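Local coordinates for outer membrane protein YopM (Yersinia pestis, PDB 1JL5) that probably acts as a secreted leucine-rich-repeat effector that alters host cell physiology and promotes bacterial survival in host tissues, and binds calcium ions, at residues A222-L227 against Y243-L248; N263-Y268 against F281-E286; L302-N307 against L322-N327. All blocks are in the same frame, centred on the assembly; numbering follows the deposited sequence.

Contact 1 (A222-L227 against Y243-L248); sequences AGNNIL and YADNNL. With CA (calcium ion), chain B.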
loop_
_atom_site.group_PDB
_atom_site.type_symbol
_atom_site.label_atom_id
_atom_site.label_comp_id
_atom_site.label_asym_id
_atom_site.label_seq_id
_atom_site.Cartn_x
_atom_site.Cartn_y
_atom_site.Cartn_z
ATOM N N ALA A 222 13.618 15.565 -16.284
ATOM C CA ALA A 222 12.511 16.112 -17.046
ATOM C C ALA A 222 11.448 15.054 -17.197
ATOM O O ALA A 222 10.755 14.984 -18.212
ATOM C CB ALA A 222 13.003 16.569 -18.414
ATOM N N GLY A 223 11.334 14.217 -16.178
ATOM C CA GLY A 223 10.333 13.183 -16.210
ATOM C C GLY A 223 8.975 13.835 -16.106
ATOM O O GLY A 223 8.852 15.004 -15.723
ATOM N N ASN A 224 7.946 13.086 -16.467
ATOM C CA ASN A 224 6.594 13.589 -16.383
ATOM C C ASN A 224 6.323 14.852 -17.141
ATOM O O ASN A 224 5.713 15.791 -16.641
ATOM C CB ASN A 224 6.192 13.774 -14.935
ATOM C CG ASN A 224 5.506 12.573 -14.401
ATOM O OD1 ASN A 224 4.470 12.173 -14.923
ATOM N ND2 ASN A 224 6.077 11.966 -13.368
ATOM N N ASN A 225 6.811 14.864 -18.361
ATOM C CA ASN A 225 6.569 15.959 -19.255
ATOM C C ASN A 225 5.873 15.233 -20.380
ATOM O O ASN A 225 5.293 14.171 -20.164
ATOM C CB ASN A 225 7.891 16.573 -19.698
ATOM C CG ASN A 225 8.345 17.656 -18.758
ATOM O OD1 ASN A 225 7.712 18.697 -18.670
ATOM N ND2 ASN A 225 9.422 17.408 -18.030
ATOM N N ILE A 226 5.911 15.786 -21.572
ATOM C CA ILE A 226 5.296 15.105 -22.689
ATOM C C ILE A 226 6.326 15.140 -23.792
ATOM O O ILE A 226 6.040 15.469 -24.937
ATOM C CB ILE A 226 3.972 15.778 -23.094
ATOM C CG1 ILE A 226 4.141 17.294 -23.160
ATOM C CG2 ILE A 226 2.895 15.412 -22.081
ATOM C CD1 ILE A 226 2.835 18.033 -23.407
ATOM N N LEU A 227 7.551 14.810 -23.398
ATOM C CA LEU A 227 8.672 14.779 -24.315
ATOM C C LEU A 227 8.493 13.652 -25.305
ATOM O O LEU A 227 8.430 12.480 -24.925
ATOM C CB LEU A 227 9.974 14.591 -23.544
ATOM C CG LEU A 227 10.297 15.735 -22.586
ATOM C CD1 LEU A 227 11.574 15.424 -21.824
ATOM C CD2 LEU A 227 10.433 17.027 -23.380
ATOM N N TYR A 243 16.772 11.954 -16.346
ATOM C CA TYR A 243 15.501 11.449 -15.880
ATOM C C TYR A 243 14.561 11.975 -16.927
ATOM O O TYR A 243 14.407 13.184 -17.077
ATOM C CB TYR A 243 15.147 12.018 -14.510
ATOM C CG TYR A 243 15.640 11.152 -13.384
ATOM C CD1 TYR A 243 16.981 10.790 -13.297
ATOM C CD2 TYR A 243 14.763 10.670 -12.418
ATOM C CE1 TYR A 243 17.439 9.971 -12.281
ATOM C CE2 TYR A 243 15.211 9.844 -11.391
ATOM C CZ TYR A 243 16.552 9.499 -11.332
ATOM O OH TYR A 243 17.007 8.671 -10.333
ATOM N N ALA A 244 13.977 11.064 -17.688
ATOM C CA ALA A 244 13.036 11.434 -18.732
ATOM C C ALA A 244 11.896 10.442 -18.618
ATOM O O ALA A 244 11.230 10.098 -19.592
ATOM C CB ALA A 244 13.701 11.347 -20.096
ATOM N N ASP A 245 11.698 9.972 -17.396
ATOM C CA ASP A 245 10.644 9.028 -17.098
ATOM C C ASP A 245 9.328 9.712 -17.395
ATOM O O ASP A 245 9.260 10.935 -17.507
ATOM C CB ASP A 245 10.667 8.666 -15.620
ATOM C CG ASP A 245 10.575 9.893 -14.732
ATOM O OD1 ASP A 245 11.568 10.649 -14.666
ATOM O OD2 ASP A 245 9.511 10.117 -14.119
ATOM N N ASN A 246 8.282 8.911 -17.535
ATOM C CA ASN A 246 6.960 9.449 -17.746
ATOM C C ASN A 246 6.856 10.499 -18.813
ATOM O O ASN A 246 6.316 11.580 -18.597
ATOM C CB ASN A 246 6.437 9.991 -16.428
ATOM C CG ASN A 246 6.189 8.899 -15.448
ATOM O OD1 ASN A 246 5.287 8.093 -15.643
ATOM N ND2 ASN A 246 7.000 8.835 -14.399
ATOM N N ASN A 247 7.381 10.170 -19.975
ATOM C CA ASN A 247 7.301 11.070 -21.093
ATOM C C ASN A 247 6.703 10.284 -22.229
ATOM O O ASN A 247 6.014 9.292 -22.003
ATOM C CB ASN A 247 8.679 11.614 -21.434
ATOM C CG ASN A 247 9.045 12.793 -20.567
ATOM O OD1 ASN A 247 8.384 13.827 -20.619
ATOM N ND2 ASN A 247 10.079 12.642 -19.749
ATOM N N LEU A 248 6.956 10.729 -23.447
ATOM C CA LEU A 248 6.416 10.053 -24.607
ATOM C C LEU A 248 7.563 9.592 -25.475
ATOM O O LEU A 248 7.497 9.653 -26.697
ATOM C CB LEU A 248 5.514 11.011 -25.373
ATOM C CG LEU A 248 4.331 11.472 -24.525
ATOM C CD1 LEU A 248 3.593 12.600 -25.230
ATOM C CD2 LEU A 248 3.417 10.288 -24.277
HETATM CA CA CA B . 3.679 6.898 -15.274
HETATM O O HOH W 1 11.996 12.980 -13.557
HETATM O O HOH W 2 9.109 12.448 -12.736
HETATM O O HOH W 3 3.356 7.922 -13.329
HETATM O O HOH W 4 4.755 5.297 -14.200
HETATM O O HOH W 5 2.132 8.096 -16.527
#
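The side-chain amide of Asn-247 reaches from one turn into the turn before it, between Ala-222 and Leu-227, and carries much of the polar contact. Its CG stands beside the backbone N (chi1 -83°), and the amide turns inward. ND2 gives a nearly straight hydrogen bond to Ala-222 O (2.9 Å, 171°) and, within its own segment, donates to Ala-244 O; both acceptors lie close to the amide plane. Ala-222 O is gripped a second time, from the opposite face of its carbonyl plane, by Asn-225 ND2, which also donates to Ala-202 O one repeat further back. The other branch, Asn-247 OD1, accepts from Leu-227 N at 3.1 Å, though the place of this oxygen is less sure. Backbone bonds flank the amide: Ala-222 N to Tyr-243 O (2.6 Å) and Leu-248 N to Leu-227 O.

Leu-227 lies alongside Asn-247 and points the same way, with Leu-227 CB 3.6 Å from Asn-247 CG. The apolar pair is small: Ile-226 CB meets Leu-248 CD1 at 3.8 Å.

At the metal end, the amides of Asn-224 and Asn-246 are stacked side by side, their planes 9° apart, with Asn-224 CG 3.4 Å from Asn-246 CB. Asn-246 ND2 donates to the anti lone pair of Asp-245 OD2, while a water links the same carboxylate oxygen to Asn-224 ND2. The bond from Asn-246 ND2 helps fix the flip of its amide, whose OD1 binds the calcium ion at 2.0 Å; Asp-266 of the same chain and Asn-326 of the second subunit complete the protein ligands.

Equivalent asparagines of successive turns, each bonding to main-chain atoms of its own and the preceding turn, form the asparagine ladder of the leucine-rich repeat, here edged by a calcium site between subunits.

Contact 2 (N263-Y268 against F281-E286); sequences NVRDNY and FLDVSE. With CA (calcium ion), chain B; CA (calcium ion), chain C.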
loop_
_atom_site.group_PDB
_atom_site.type_symbol
_atom_site.label_atom_id
_atom_site.label_comp_id
_atom_site.label_asym_id
_atom_site.label_seq_id
_atom_site.Cartn_x
_atom_site.Cartn_y
_atom_site.Cartn_z
ATOM N N ASN A 263 16.966 7.365 -16.079
ATOM C CA ASN A 263 15.662 6.940 -15.651
ATOM C C ASN A 263 14.729 7.373 -16.756
ATOM O O ASN A 263 14.521 8.560 -16.976
ATOM C CB ASN A 263 15.239 7.603 -14.352
ATOM C CG ASN A 263 13.925 7.071 -13.861
ATOM O OD1 ASN A 263 13.053 6.727 -14.659
ATOM N ND2 ASN A 263 13.765 6.997 -12.553
ATOM N N VAL A 264 14.203 6.399 -17.480
ATOM C CA VAL A 264 13.274 6.692 -18.553
ATOM C C VAL A 264 12.066 5.837 -18.269
ATOM O O VAL A 264 11.383 5.357 -19.170
ATOM C CB VAL A 264 13.865 6.341 -19.912
ATOM C CG1 VAL A 264 14.919 7.362 -20.273
ATOM C CG2 VAL A 264 14.452 4.941 -19.874
ATOM N N ARG A 265 11.833 5.648 -16.981
ATOM C CA ARG A 265 10.719 4.861 -16.513
ATOM C C ARG A 265 9.463 5.375 -17.173
ATOM O O ARG A 265 9.274 6.576 -17.343
ATOM C CB ARG A 265 10.588 4.982 -14.996
ATOM C CG ARG A 265 9.285 4.451 -14.429
ATOM C CD ARG A 265 9.303 4.598 -12.922
ATOM N NE ARG A 265 8.005 4.358 -12.301
ATOM C CZ ARG A 265 7.457 3.161 -12.124
ATOM N NH1 ARG A 265 8.088 2.061 -12.523
ATOM N NH2 ARG A 265 6.271 3.066 -11.533
ATOM N N ASP A 266 8.615 4.438 -17.551
ATOM C CA ASP A 266 7.361 4.752 -18.175
ATOM C C ASP A 266 7.494 5.619 -19.403
ATOM O O ASP A 266 7.233 6.828 -19.391
ATOM C CB ASP A 266 6.418 5.424 -17.188
ATOM C CG ASP A 266 4.999 5.419 -17.686
ATOM O OD1 ASP A 266 4.803 5.029 -18.854
ATOM O OD2 ASP A 266 4.091 5.799 -16.928
ATOM N N ASN A 267 7.932 4.978 -20.466
ATOM C CA ASN A 267 8.054 5.620 -21.747
ATOM C C ASN A 267 7.690 4.513 -22.691
ATOM O O ASN A 267 7.158 3.496 -22.266
ATOM C CB ASN A 267 9.465 6.144 -21.969
ATOM C CG ASN A 267 9.650 7.518 -21.373
ATOM O OD1 ASN A 267 9.057 8.487 -21.848
ATOM N ND2 ASN A 267 10.450 7.611 -20.312
ATOM N N TYR A 268 7.975 4.682 -23.962
ATOM C CA TYR A 268 7.586 3.658 -24.898
ATOM C C TYR A 268 8.812 3.039 -25.506
ATOM O O TYR A 268 8.856 2.781 -26.703
ATOM C CB TYR A 268 6.719 4.282 -25.979
ATOM C CG TYR A 268 5.740 3.318 -26.574
ATOM C CD1 TYR A 268 4.708 2.789 -25.803
ATOM C CD2 TYR A 268 5.825 2.951 -27.913
ATOM C CE1 TYR A 268 3.776 1.923 -26.356
ATOM C CE2 TYR A 268 4.903 2.086 -28.473
ATOM C CZ TYR A 268 3.884 1.579 -27.691
ATOM O OH TYR A 268 2.973 0.729 -28.246
ATOM N N PHE A 281 23.077 3.473 -12.907
ATOM C CA PHE A 281 21.679 3.508 -12.527
ATOM C C PHE A 281 20.831 3.536 -13.778
ATOM O O PHE A 281 20.888 4.479 -14.569
ATOM C CB PHE A 281 21.400 4.741 -11.666
ATOM C CG PHE A 281 19.959 4.901 -11.287
ATOM C CD1 PHE A 281 19.014 5.290 -12.234
ATOM C CD2 PHE A 281 19.539 4.645 -9.986
ATOM C CE1 PHE A 281 17.672 5.420 -11.889
ATOM C CE2 PHE A 281 18.198 4.773 -9.631
ATOM C CZ PHE A 281 17.263 5.161 -10.585
ATOM N N LEU A 282 20.038 2.495 -13.956
ATOM C CA LEU A 282 19.194 2.420 -15.121
ATOM C C LEU A 282 17.774 2.044 -14.755
ATOM O O LEU A 282 17.513 0.974 -14.214
ATOM C CB LEU A 282 19.752 1.396 -16.102
ATOM C CG LEU A 282 18.958 1.191 -17.391
ATOM C CD1 LEU A 282 18.871 2.499 -18.163
ATOM C CD2 LEU A 282 19.629 0.116 -18.219
ATOM N N ASP A 283 16.850 2.939 -15.042
ATOM C CA ASP A 283 15.469 2.638 -14.771
ATOM C C ASP A 283 14.752 2.716 -16.096
ATOM O O ASP A 283 14.549 3.793 -16.637
ATOM C CB ASP A 283 14.847 3.632 -13.802
ATOM C CG ASP A 283 13.458 3.212 -13.377
ATOM O OD1 ASP A 283 12.760 2.572 -14.190
ATOM O OD2 ASP A 283 13.057 3.522 -12.245
ATOM N N VAL A 284 14.397 1.557 -16.624
ATOM C CA VAL A 284 13.683 1.487 -17.884
ATOM C C VAL A 284 12.375 0.788 -17.587
ATOM O O VAL A 284 11.753 0.201 -18.464
ATOM C CB VAL A 284 14.484 0.691 -18.927
ATOM C CG1 VAL A 284 15.748 1.453 -19.281
ATOM C CG2 VAL A 284 14.834 -0.684 -18.376
ATOM N N SER A 285 11.965 0.853 -16.327
ATOM C CA SER A 285 10.733 0.216 -15.916
ATOM C C SER A 285 9.597 0.874 -16.670
ATOM O O SER A 285 9.709 2.012 -17.129
ATOM C CB SER A 285 10.518 0.382 -14.415
ATOM O OG SER A 285 10.285 1.736 -14.097
ATOM N N GLU A 286 8.507 0.140 -16.806
ATOM C CA GLU A 286 7.336 0.643 -17.497
ATOM C C GLU A 286 7.606 1.142 -18.888
ATOM O O GLU A 286 7.169 2.215 -19.277
ATOM C CB GLU A 286 6.671 1.747 -16.698
ATOM C CG GLU A 286 5.835 1.224 -15.562
ATOM C CD GLU A 286 5.076 2.332 -14.890
ATOM O OE1 GLU A 286 4.280 3.010 -15.568
ATOM O OE2 GLU A 286 5.281 2.533 -13.686
HETATM CA CA CA B . 3.679 6.898 -15.274
HETATM CA CA CA C . 3.233 3.836 -19.920
HETATM O O HOH W 6 2.087 5.387 -18.559
HETATM O O HOH W 7 5.185 2.766 -21.037
HETATM O O HOH W 4 4.755 5.297 -14.200
HETATM O O HOH W 8 3.373 2.539 -18.019
HETATM O O HOH W 3 3.356 7.922 -13.329
HETATM O O HOH W 5 2.132 8.096 -16.527
#
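Glu-286 and Arg-265 meet across two successive turns, the carboxylate standing almost upright on the guanidinium with 85° between their planes. Glu-286 CD sits off centre above one guanidinium face, and OE2 is directed at NH2 in a salt bridge whose exact geometry is doubtful, since OE2 is modelled too close to its neighbours. The other oxygen, Glu-286 OE1, lies 3.1 Å from Asp-266 OD2, an approach of two acceptors, and takes hydrogen bonds from a calcium-bound water and from Asn-326 ND2 of the second subunit.

Arg-265 places CG anti to the backbone N (chi1 167°), which sets that atom next to Ser-285 OG; the chain then runs extended from CG to NE. NH1 donates within the guanidinium plane to Ser-285 OG (2.7 Å).

Asp-283 OD1 accepts from both Ser-285 OG (2.6 Å) and Ser-285 N, the latter closing an Asx turn; the carboxylate, as a second-shell group, orients the hydroxyl that accepts from Arg-265. The Asp-283 carboxylate also stacks on the Asn-263 amide, planes 22° apart, with Asn-263 CG 3.6 Å from Asp-283 CB. The main chain is tied here by Val-264 N to Asp-283 O (2.8 Å), beside the parallel bridge of Asn-263 with Asp-283.

Asp-266 spreads its two oxygens over two metals: OD2 binds one calcium ion at 2.0 Å and OD1 the other at 2.2 Å. Asp-266 and Glu-286 thus share a neighbourhood with two calcium ions and Arg-265, while Asp-283 acts on the arginine through Ser-285. The cations probably offset the repulsion between the first two carboxylates, and since both metals also take ligands from the second subunit, this chemistry joins the stacking of repeats to the assembly of the tetramer.

Contact 3 (L302-N307 against L322-N327); sequences LNASSN and LNVSNN. With CA (calcium ion), chain D; CA (calcium ion), chain E.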
loop_
_atom_site.group_PDB
_atom_site.type_symbol
_atom_site.label_atom_id
_atom_site.label_comp_id
_atom_site.label_asym_id
_atom_site.label_seq_id
_atom_site.Cartn_x
_atom_site.Cartn_y
_atom_site.Cartn_z
ATOM N N LEU A 302 19.319 -1.611 -11.664
ATOM C CA LEU A 302 18.545 -1.807 -12.849
ATOM C C LEU A 302 17.112 -1.993 -12.421
ATOM O O LEU A 302 16.784 -2.894 -11.646
ATOM C CB LEU A 302 18.996 -3.034 -13.629
ATOM C CG LEU A 302 18.011 -3.357 -14.764
ATOM C CD1 LEU A 302 17.891 -2.165 -15.705
ATOM C CD2 LEU A 302 18.468 -4.585 -15.521
ATOM N N ASN A 303 16.268 -1.094 -12.888
ATOM C CA ASN A 303 14.861 -1.223 -12.617
ATOM C C ASN A 303 14.287 -1.364 -14.014
ATOM O O ASN A 303 14.281 -0.408 -14.788
ATOM C CB ASN A 303 14.293 0.014 -11.944
ATOM C CG ASN A 303 12.861 -0.189 -11.511
ATOM O OD1 ASN A 303 12.180 -1.089 -11.999
ATOM N ND2 ASN A 303 12.394 0.647 -10.598
ATOM N N ALA A 304 13.861 -2.573 -14.343
ATOM C CA ALA A 304 13.276 -2.855 -15.645
ATOM C C ALA A 304 11.909 -3.458 -15.371
ATOM O O ALA A 304 11.355 -4.192 -16.182
ATOM C CB ALA A 304 14.147 -3.844 -16.404
ATOM N N SER A 305 11.373 -3.149 -14.200
ATOM C CA SER A 305 10.077 -3.675 -13.819
ATOM C C SER A 305 8.988 -3.178 -14.748
ATOM O O SER A 305 9.111 -2.125 -15.378
ATOM C CB SER A 305 9.739 -3.260 -12.384
ATOM O OG SER A 305 9.665 -1.851 -12.288
ATOM N N SER A 306 7.921 -3.955 -14.835
ATOM C CA SER A 306 6.773 -3.587 -15.641
ATOM C C SER A 306 7.069 -3.295 -17.094
ATOM O O SER A 306 6.619 -2.305 -17.660
ATOM C CB SER A 306 6.062 -2.407 -14.995
ATOM O OG SER A 306 5.484 -2.850 -13.781
ATOM N N ASN A 307 7.860 -4.170 -17.684
ATOM C CA ASN A 307 8.167 -4.081 -19.088
ATOM C C ASN A 307 7.549 -5.369 -19.546
ATOM O O ASN A 307 6.606 -5.848 -18.931
ATOM C CB ASN A 307 9.675 -4.071 -19.312
ATOM C CG ASN A 307 10.231 -2.673 -19.301
ATOM O OD1 ASN A 307 10.019 -1.916 -20.242
ATOM N ND2 ASN A 307 10.918 -2.305 -18.223
ATOM N N LEU A 322 18.481 -5.291 -8.683
ATOM C CA LEU A 322 17.836 -5.698 -9.895
ATOM C C LEU A 322 16.356 -5.725 -9.627
ATOM O O LEU A 322 15.875 -6.491 -8.794
ATOM C CB LEU A 322 18.279 -7.086 -10.320
ATOM C CG LEU A 322 17.529 -7.586 -11.555
ATOM C CD1 LEU A 322 17.837 -6.668 -12.732
ATOM C CD2 LEU A 322 17.930 -9.022 -11.863
ATOM N N ASN A 323 15.636 -4.858 -10.316
ATOM C CA ASN A 323 14.204 -4.848 -10.183
ATOM C C ASN A 323 13.659 -5.140 -11.561
ATOM O O ASN A 323 13.722 -4.303 -12.459
ATOM C CB ASN A 323 13.687 -3.498 -9.706
ATOM C CG ASN A 323 12.210 -3.536 -9.413
ATOM O OD1 ASN A 323 11.507 -4.430 -9.889
ATOM N ND2 ASN A 323 11.724 -2.575 -8.642
ATOM N N VAL A 324 13.167 -6.355 -11.737
ATOM C CA VAL A 324 12.585 -6.761 -13.005
ATOM C C VAL A 324 11.195 -7.238 -12.651
ATOM O O VAL A 324 10.606 -8.100 -13.301
ATOM C CB VAL A 324 13.384 -7.888 -13.652
ATOM C CG1 VAL A 324 14.727 -7.353 -14.117
ATOM C CG2 VAL A 324 13.568 -9.020 -12.665
ATOM N N SER A 325 10.689 -6.656 -11.579
ATOM C CA SER A 325 9.367 -6.980 -11.100
ATOM C C SER A 325 8.370 -6.753 -12.213
ATOM O O SER A 325 8.533 -5.868 -13.054
ATOM C CB SER A 325 8.996 -6.082 -9.924
ATOM O OG SER A 325 7.700 -6.407 -9.462
ATOM N N ASN A 326 7.329 -7.562 -12.208
ATOM C CA ASN A 326 6.275 -7.421 -13.180
ATOM C C ASN A 326 6.757 -7.448 -14.611
ATOM O O ASN A 326 6.622 -6.481 -15.356
ATOM C CB ASN A 326 5.495 -6.133 -12.928
ATOM C CG ASN A 326 4.252 -6.054 -13.773
ATOM O OD1 ASN A 326 3.651 -7.078 -14.083
ATOM N ND2 ASN A 326 3.854 -4.846 -14.145
ATOM N N ASN A 327 7.340 -8.569 -14.985
ATOM C CA ASN A 327 7.789 -8.748 -16.340
ATOM C C ASN A 327 7.289 -10.101 -16.743
ATOM O O ASN A 327 6.336 -10.598 -16.155
ATOM C CB ASN A 327 9.301 -8.635 -16.432
ATOM C CG ASN A 327 9.739 -7.202 -16.624
ATOM O OD1 ASN A 327 9.435 -6.591 -17.648
ATOM N ND2 ASN A 327 10.430 -6.651 -15.638
HETATM CA CA CA D . 4.361 -6.096 -19.126
HETATM CA CA CA E . 2.145 -8.632 -14.673
HETATM O O HOH W 9 4.882 -7.462 -17.271
HETATM O O HOH W 10 4.022 -9.928 -15.116
HETATM O O HOH W 11 0.780 -6.945 -14.264
HETATM O O HOH W 12 1.696 -9.426 -12.647
HETATM O O HOH W 13 3.549 -4.599 -17.572
#
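Ser-306 and Asn-326 occupy matching places in successive turns, and the asparagine side chain reaches across to the serine on its way to a calcium ion. Its CB lies 3.4 Å from Ser-306 OG. CG, anti to the backbone N (chi1 -171°), is also 3.4 Å from Ser-306 OG and leads to an amide whose branches part company: ND2 donates to Ser-306 OG (2.6 Å, 164°), the oxygen lying near the amide plane, and also to Glu-286 OE1 of the second subunit. These turns belong to the leucine-rich-repeat solenoid. Its parallel strands put Leu-302 beside Leu-322 on the face turned into the solenoid's interior, Leu-302 CD2 to Leu-322 CD1 3.5 Å, and the stacked amides of Asn-303 and Asn-323 on the opposite face; past the strands, Asn-327 ND2 continues the asparagine ladder by donating to Ala-304 O (2.7 Å). At the remaining tip of Asn-326, OD1 binds calcium at 2.2 Å, together with three waters and with Asn-246 and Asp-266 of the second subunit. A different calcium ion is held by the backbone Asn-307 O at 2.3 Å, joined there by Glu-308 of the same chain and by Asp-266 of the second subunit.

In the fold
All three contacts are largely buried and join neighbouring turns of one leucine-rich-repeat solenoid, in series along the chain. Contacts 1 and 2 touch through backbone bonds and share a calcium ion; contact 2 meets contact 3 where strands 281-283 and 301-303 are neighbours, whereas contacts 1 and 3 stay about 9 Å apart at their nearest atoms. Contact 3 has the longest strand pairing and a leucine pair inside, contact 2 a single bridge, and contact 1 lies mostly in loop just past the strands. Charge is concentrated in contact 2, while amides dominate the other two. Across the subunit interface, contact 3 of the second subunit supplies Asn-326 and the carbonyl of Asn-307 to the metal sites of contacts 1 and 2.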